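Local coordinates for protein ACDH-11, isoform b (Caenorhabditis elegans, PDB 4Y9J) that is a flavoprotein of the acyl-CoA dehydrogenase family that binds flavin-adenine dinucleotide and assembles as a tetramer, at residues Pro32-Thr37 with Leu132-Pro137; Arg329-Ala334 with Lys360-Thr365. All blocks are in the same frame, centred on the assembly; numbering follows the deposited sequence.

Contact 1: Pro32-Thr37 with Leu132-Pro137; sequences PILDRT and LFLFSP
In the helical N-terminal part of this acyl-CoA dehydrogenase-type chain, Leu34 at the start of helix 34-41 packs against Phe133 and Leu134 near the end of helix 121-135. One methyl, Leu34 CD2, makes both contacts: it lies 3.9 Å from Leu134 CD2 and 4.1 Å from Phe133 CD2. It meets the phenyl ring at the edge, close to the ring plane, and the two side chains run past each other in opposite directions. Leu34 has CG anti to the backbone N (chi1 -173°) and CD2 extended away from CA, which carries this methyl across to helix 121-135. Leu134 swings its CG beside its own backbone N instead, and its side chain runs obliquely across that of Leu34, methyl against methyl. The joint is small and wholly apolar, with all three residues buried. Within the AidB-like N-terminal domain Leu54 of helix 44-74 packs on Leu134; from the C-terminal bundle Met369 of helix 352-383 touches Phe133. Ile33 occupies the N-cap position of the shorter helix, and Asp31 OD1 accepts hydrogen bonds from the backbone N of both Ile33 and Leu34. Ile33 O takes two bonds from Thr37, one turn later in the helix: from N at 3.0 Å and from OG1 at 2.6 Å, the hydroxyl sitting 43° above the carbonyl plane.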
# COMPACT_ATOMS: atom_id res chain seq x y z
N PRO B 32 -21.59 16.87 -29.79
CA PRO B 32 -22.03 16.95 -31.18
C PRO B 32 -23.53 16.96 -31.39
O PRO B 32 -23.99 17.71 -32.23
CB PRO B 32 -21.44 15.68 -31.77
CG PRO B 32 -20.15 15.51 -31.04
CD PRO B 32 -20.51 15.87 -29.64
N ILE B 33 -24.30 16.15 -30.69
CA ILE B 33 -25.72 16.04 -30.97
C ILE B 33 -26.73 16.18 -29.85
O ILE B 33 -27.90 16.26 -30.14
CB ILE B 33 -26.13 14.70 -31.61
CG1 ILE B 33 -25.81 13.54 -30.73
CG2 ILE B 33 -25.59 14.53 -33.03
CD1 ILE B 33 -26.62 12.34 -31.17
N LEU B 34 -26.29 16.20 -28.60
CA LEU B 34 -27.21 16.34 -27.47
C LEU B 34 -28.17 17.53 -27.53
O LEU B 34 -29.37 17.36 -27.33
CB LEU B 34 -26.41 16.43 -26.17
CG LEU B 34 -27.27 16.42 -24.93
CD1 LEU B 34 -28.25 15.26 -24.95
CD2 LEU B 34 -26.30 16.36 -23.76
N ASP B 35 -27.64 18.72 -27.72
CA ASP B 35 -28.47 19.90 -27.75
C ASP B 35 -29.44 19.85 -28.96
O ASP B 35 -30.62 20.17 -28.81
CB ASP B 35 -27.61 21.16 -27.78
CG ASP B 35 -28.45 22.48 -27.81
OD1 ASP B 35 -29.03 22.86 -26.76
OD2 ASP B 35 -28.48 23.14 -28.87
N ARG B 36 -28.95 19.50 -30.16
CA ARG B 36 -29.82 19.37 -31.35
C ARG B 36 -30.96 18.39 -31.10
O ARG B 36 -32.07 18.65 -31.50
CB ARG B 36 -29.03 19.01 -32.62
CG ARG B 36 -28.18 20.14 -33.18
CD ARG B 36 -27.84 20.00 -34.65
NE ARG B 36 -27.13 18.77 -35.07
CZ ARG B 36 -25.85 18.50 -34.82
NH1 ARG B 36 -25.08 19.33 -34.13
NH2 ARG B 36 -25.32 17.36 -35.27
N THR B 37 -30.68 17.30 -30.40
CA THR B 37 -31.64 16.24 -30.11
C THR B 37 -32.69 16.70 -29.13
O THR B 37 -33.89 16.43 -29.35
CB THR B 37 -30.92 15.02 -29.52
OG1 THR B 37 -29.93 14.60 -30.44
CG2 THR B 37 -31.90 13.88 -29.23
N LEU B 132 -27.90 12.63 -16.52
CA LEU B 132 -27.17 11.43 -16.22
C LEU B 132 -26.06 11.17 -17.22
O LEU B 132 -24.95 10.68 -16.84
CB LEU B 132 -28.10 10.21 -16.18
CG LEU B 132 -29.07 10.18 -15.02
CD1 LEU B 132 -30.22 9.23 -15.34
CD2 LEU B 132 -28.34 9.71 -13.77
N PHE B 133 -26.34 11.47 -18.48
CA PHE B 133 -25.35 11.33 -19.52
C PHE B 133 -24.13 12.28 -19.34
O PHE B 133 -22.99 11.91 -19.62
CB PHE B 133 -26.00 11.46 -20.88
CG PHE B 133 -25.04 11.50 -22.07
CD1 PHE B 133 -24.39 10.35 -22.55
CD2 PHE B 133 -24.75 12.73 -22.68
CE1 PHE B 133 -23.54 10.44 -23.66
CE2 PHE B 133 -23.93 12.81 -23.79
CZ PHE B 133 -23.34 11.69 -24.29
N LEU B 134 -24.38 13.52 -18.91
CA LEU B 134 -23.30 14.43 -18.58
C LEU B 134 -22.54 13.97 -17.31
O LEU B 134 -21.30 14.04 -17.26
CB LEU B 134 -23.83 15.83 -18.39
CG LEU B 134 -24.58 16.42 -19.58
CD1 LEU B 134 -25.04 17.81 -19.15
CD2 LEU B 134 -23.69 16.48 -20.81
N PHE B 135 -23.26 13.43 -16.33
CA PHE B 135 -22.68 13.05 -15.04
C PHE B 135 -21.80 11.82 -15.18
O PHE B 135 -20.67 11.79 -14.64
CB PHE B 135 -23.82 12.80 -14.00
CG PHE B 135 -23.36 12.45 -12.62
CD1 PHE B 135 -22.49 13.29 -11.92
CD2 PHE B 135 -23.77 11.28 -12.02
CE1 PHE B 135 -22.09 13.02 -10.64
CE2 PHE B 135 -23.34 10.97 -10.72
CZ PHE B 135 -22.53 11.85 -10.03
N SER B 136 -22.29 10.82 -15.91
CA SER B 136 -21.76 9.44 -15.80
C SER B 136 -20.22 9.28 -15.95
O SER B 136 -19.60 8.64 -15.10
CB SER B 136 -22.54 8.54 -16.75
OG SER B 136 -22.34 7.19 -16.36
N PRO B 137 -19.59 9.88 -16.98
CA PRO B 137 -18.16 9.68 -17.11
C PRO B 137 -17.33 10.50 -16.13
O PRO B 137 -16.13 10.24 -16.00
CB PRO B 137 -17.86 10.12 -18.55
CG PRO B 137 -19.00 11.01 -18.95
CD PRO B 137 -20.16 10.52 -18.18

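Contact 2: Arg329-Ala334 with Lys360-Thr365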
# COMPACT_ATOMS: atom_id res chain seq x y z
N ARG B 329 -17.06 10.44 -23.98
CA ARG B 329 -15.94 11.05 -23.27
C ARG B 329 -14.58 10.81 -24.02
O ARG B 329 -13.81 11.73 -24.24
CB ARG B 329 -15.89 10.59 -21.80
CG ARG B 329 -14.70 11.10 -21.02
CD ARG B 329 -14.69 12.62 -20.97
NE ARG B 329 -15.86 13.20 -20.25
CZ ARG B 329 -15.91 13.41 -18.94
NH1 ARG B 329 -14.93 13.00 -18.14
NH2 ARG B 329 -17.00 13.95 -18.40
N ILE B 330 -14.33 9.58 -24.41
CA ILE B 330 -13.09 9.26 -25.07
C ILE B 330 -12.99 9.98 -26.39
O ILE B 330 -11.94 10.47 -26.71
CB ILE B 330 -12.79 7.75 -25.10
CG1 ILE B 330 -11.29 7.50 -25.35
CG2 ILE B 330 -13.57 7.07 -26.20
CD1 ILE B 330 -10.41 8.02 -24.24
N ILE B 331 -14.08 10.12 -27.13
CA ILE B 331 -14.03 10.79 -28.38
C ILE B 331 -13.81 12.30 -28.15
O ILE B 331 -13.07 12.93 -28.86
CB ILE B 331 -15.36 10.55 -29.17
CG1 ILE B 331 -15.55 9.09 -29.58
CG2 ILE B 331 -15.46 11.48 -30.39
CD1 ILE B 331 -16.93 8.86 -30.20
N SER B 332 -14.50 12.88 -27.18
CA SER B 332 -14.26 14.27 -26.83
C SER B 332 -12.80 14.55 -26.46
O SER B 332 -12.22 15.57 -26.87
CB SER B 332 -15.20 14.73 -25.66
OG SER B 332 -15.05 16.10 -25.41
N LEU B 333 -12.25 13.69 -25.62
CA LEU B 333 -10.88 13.88 -25.22
C LEU B 333 -9.89 13.62 -26.36
O LEU B 333 -8.98 14.44 -26.58
CB LEU B 333 -10.56 13.00 -24.05
CG LEU B 333 -11.28 13.40 -22.75
CD1 LEU B 333 -11.05 12.33 -21.71
CD2 LEU B 333 -10.91 14.78 -22.25
N ALA B 334 -10.16 12.58 -27.14
CA ALA B 334 -9.26 12.25 -28.26
C ALA B 334 -9.32 13.32 -29.30
O ALA B 334 -8.26 13.78 -29.81
CB ALA B 334 -9.63 10.87 -28.82
N LYS B 360 -15.68 7.15 -37.82
CA LYS B 360 -16.46 5.94 -37.65
C LYS B 360 -16.97 5.76 -36.20
O LYS B 360 -18.11 5.34 -36.01
CB LYS B 360 -15.65 4.67 -38.10
CG LYS B 360 -16.31 3.34 -37.78
CD LYS B 360 -17.65 3.12 -38.54
CE LYS B 360 -18.22 1.66 -38.54
NZ LYS B 360 -19.75 1.65 -38.67
N MET B 361 -16.14 6.05 -35.20
CA MET B 361 -16.56 6.04 -33.78
C MET B 361 -17.71 7.01 -33.53
O MET B 361 -18.65 6.67 -32.82
CB MET B 361 -15.38 6.38 -32.87
CG MET B 361 -14.22 5.38 -33.02
SD MET B 361 -12.63 5.94 -32.37
CE MET B 361 -12.91 6.39 -30.71
N GLU B 362 -17.64 8.19 -34.14
CA GLU B 362 -18.67 9.16 -34.02
C GLU B 362 -20.00 8.71 -34.63
O GLU B 362 -21.03 8.89 -34.04
CB GLU B 362 -18.17 10.48 -34.58
CG GLU B 362 -19.21 11.56 -34.47
CD GLU B 362 -19.48 11.95 -33.02
OE1 GLU B 362 -18.59 11.76 -32.18
OE2 GLU B 362 -20.59 12.44 -32.75
N VAL B 363 -19.98 8.09 -35.80
CA VAL B 363 -21.18 7.59 -36.48
C VAL B 363 -21.89 6.54 -35.61
O VAL B 363 -23.10 6.60 -35.39
CB VAL B 363 -20.80 6.96 -37.84
CG1 VAL B 363 -21.95 6.13 -38.44
CG2 VAL B 363 -20.34 8.00 -38.84
N ASP B 364 -21.11 5.61 -35.06
CA ASP B 364 -21.67 4.52 -34.27
C ASP B 364 -22.23 5.05 -32.93
O ASP B 364 -23.22 4.55 -32.44
CB ASP B 364 -20.60 3.43 -34.01
CG ASP B 364 -20.33 2.55 -35.25
OD1 ASP B 364 -21.15 2.53 -36.21
OD2 ASP B 364 -19.27 1.83 -35.20
N THR B 365 -21.60 6.07 -32.36
CA THR B 365 -21.97 6.63 -31.08
C THR B 365 -23.29 7.43 -31.27
O THR B 365 -24.13 7.38 -30.42
CB THR B 365 -20.85 7.55 -30.56
OG1 THR B 365 -19.66 6.74 -30.25
CG2 THR B 365 -21.26 8.24 -29.34
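Ile331 turns CG1 to the side of its backbone N (chi1 -66°), and a nearly straight chi2 carries CD1 out toward Met361 and Thr365, while CG2 faces Glu362. These residues join helices 304-338 and 352-383, roughly antiparallel members of the helical bundle in the acyl-CoA dehydrogenase C-terminal domain. The local axes approach to 10.8 Å, at 148° between their N-to-C directions. Met361 bends at chi3 (55°), placing its CE methyl 3.9 Å from Ile331 CG1; the two side chains slide past each other in opposite directions. Ile331 CD1 also lies 3.8 Å from Met361 O, the carbonyl that takes the backbone bond from Thr365 N. Thr365 comes toward CD1 tip to tip, although the exact place of its hydroxyl is less certain. Glu362 crosses the isoleucine at about a right angle. Its carboxylate is buried but paired with two arginines, OE1 with Arg328 and OE2 with Arg366, which would probably favour its ionised form. Met413 of helix 389-419 packs on both Met361 and Thr365, adding a third helix to the cluster, and Ile586 of a second subunit touches Glu362. The Ile331 CG2 methyl stands 3.6 Å from Glu362 OE1, the oxygen that Arg328 holds.

The two contacts lie on the same side of the chain's centre, with their own centres about 13 Å apart. Contact 1 closes before contact 2 opens along the chain; the first joins helices of the N-terminal region, the second helices of the C-terminal bundle, and the mixed beta-sheet comes between them in sequence. They nevertheless touch twice: Pro32 CB lies 3.5 Å from Glu362 OE2, and Pro137 CG lies 3.6 Å from Arg329 NH2. Both segments of contact 1 touch both helices of contact 2, so the two contacts are part of the seam between the N-terminal helices and the C-terminal bundle. A second subunit also reaches both contacts, at Arg36 and Glu362.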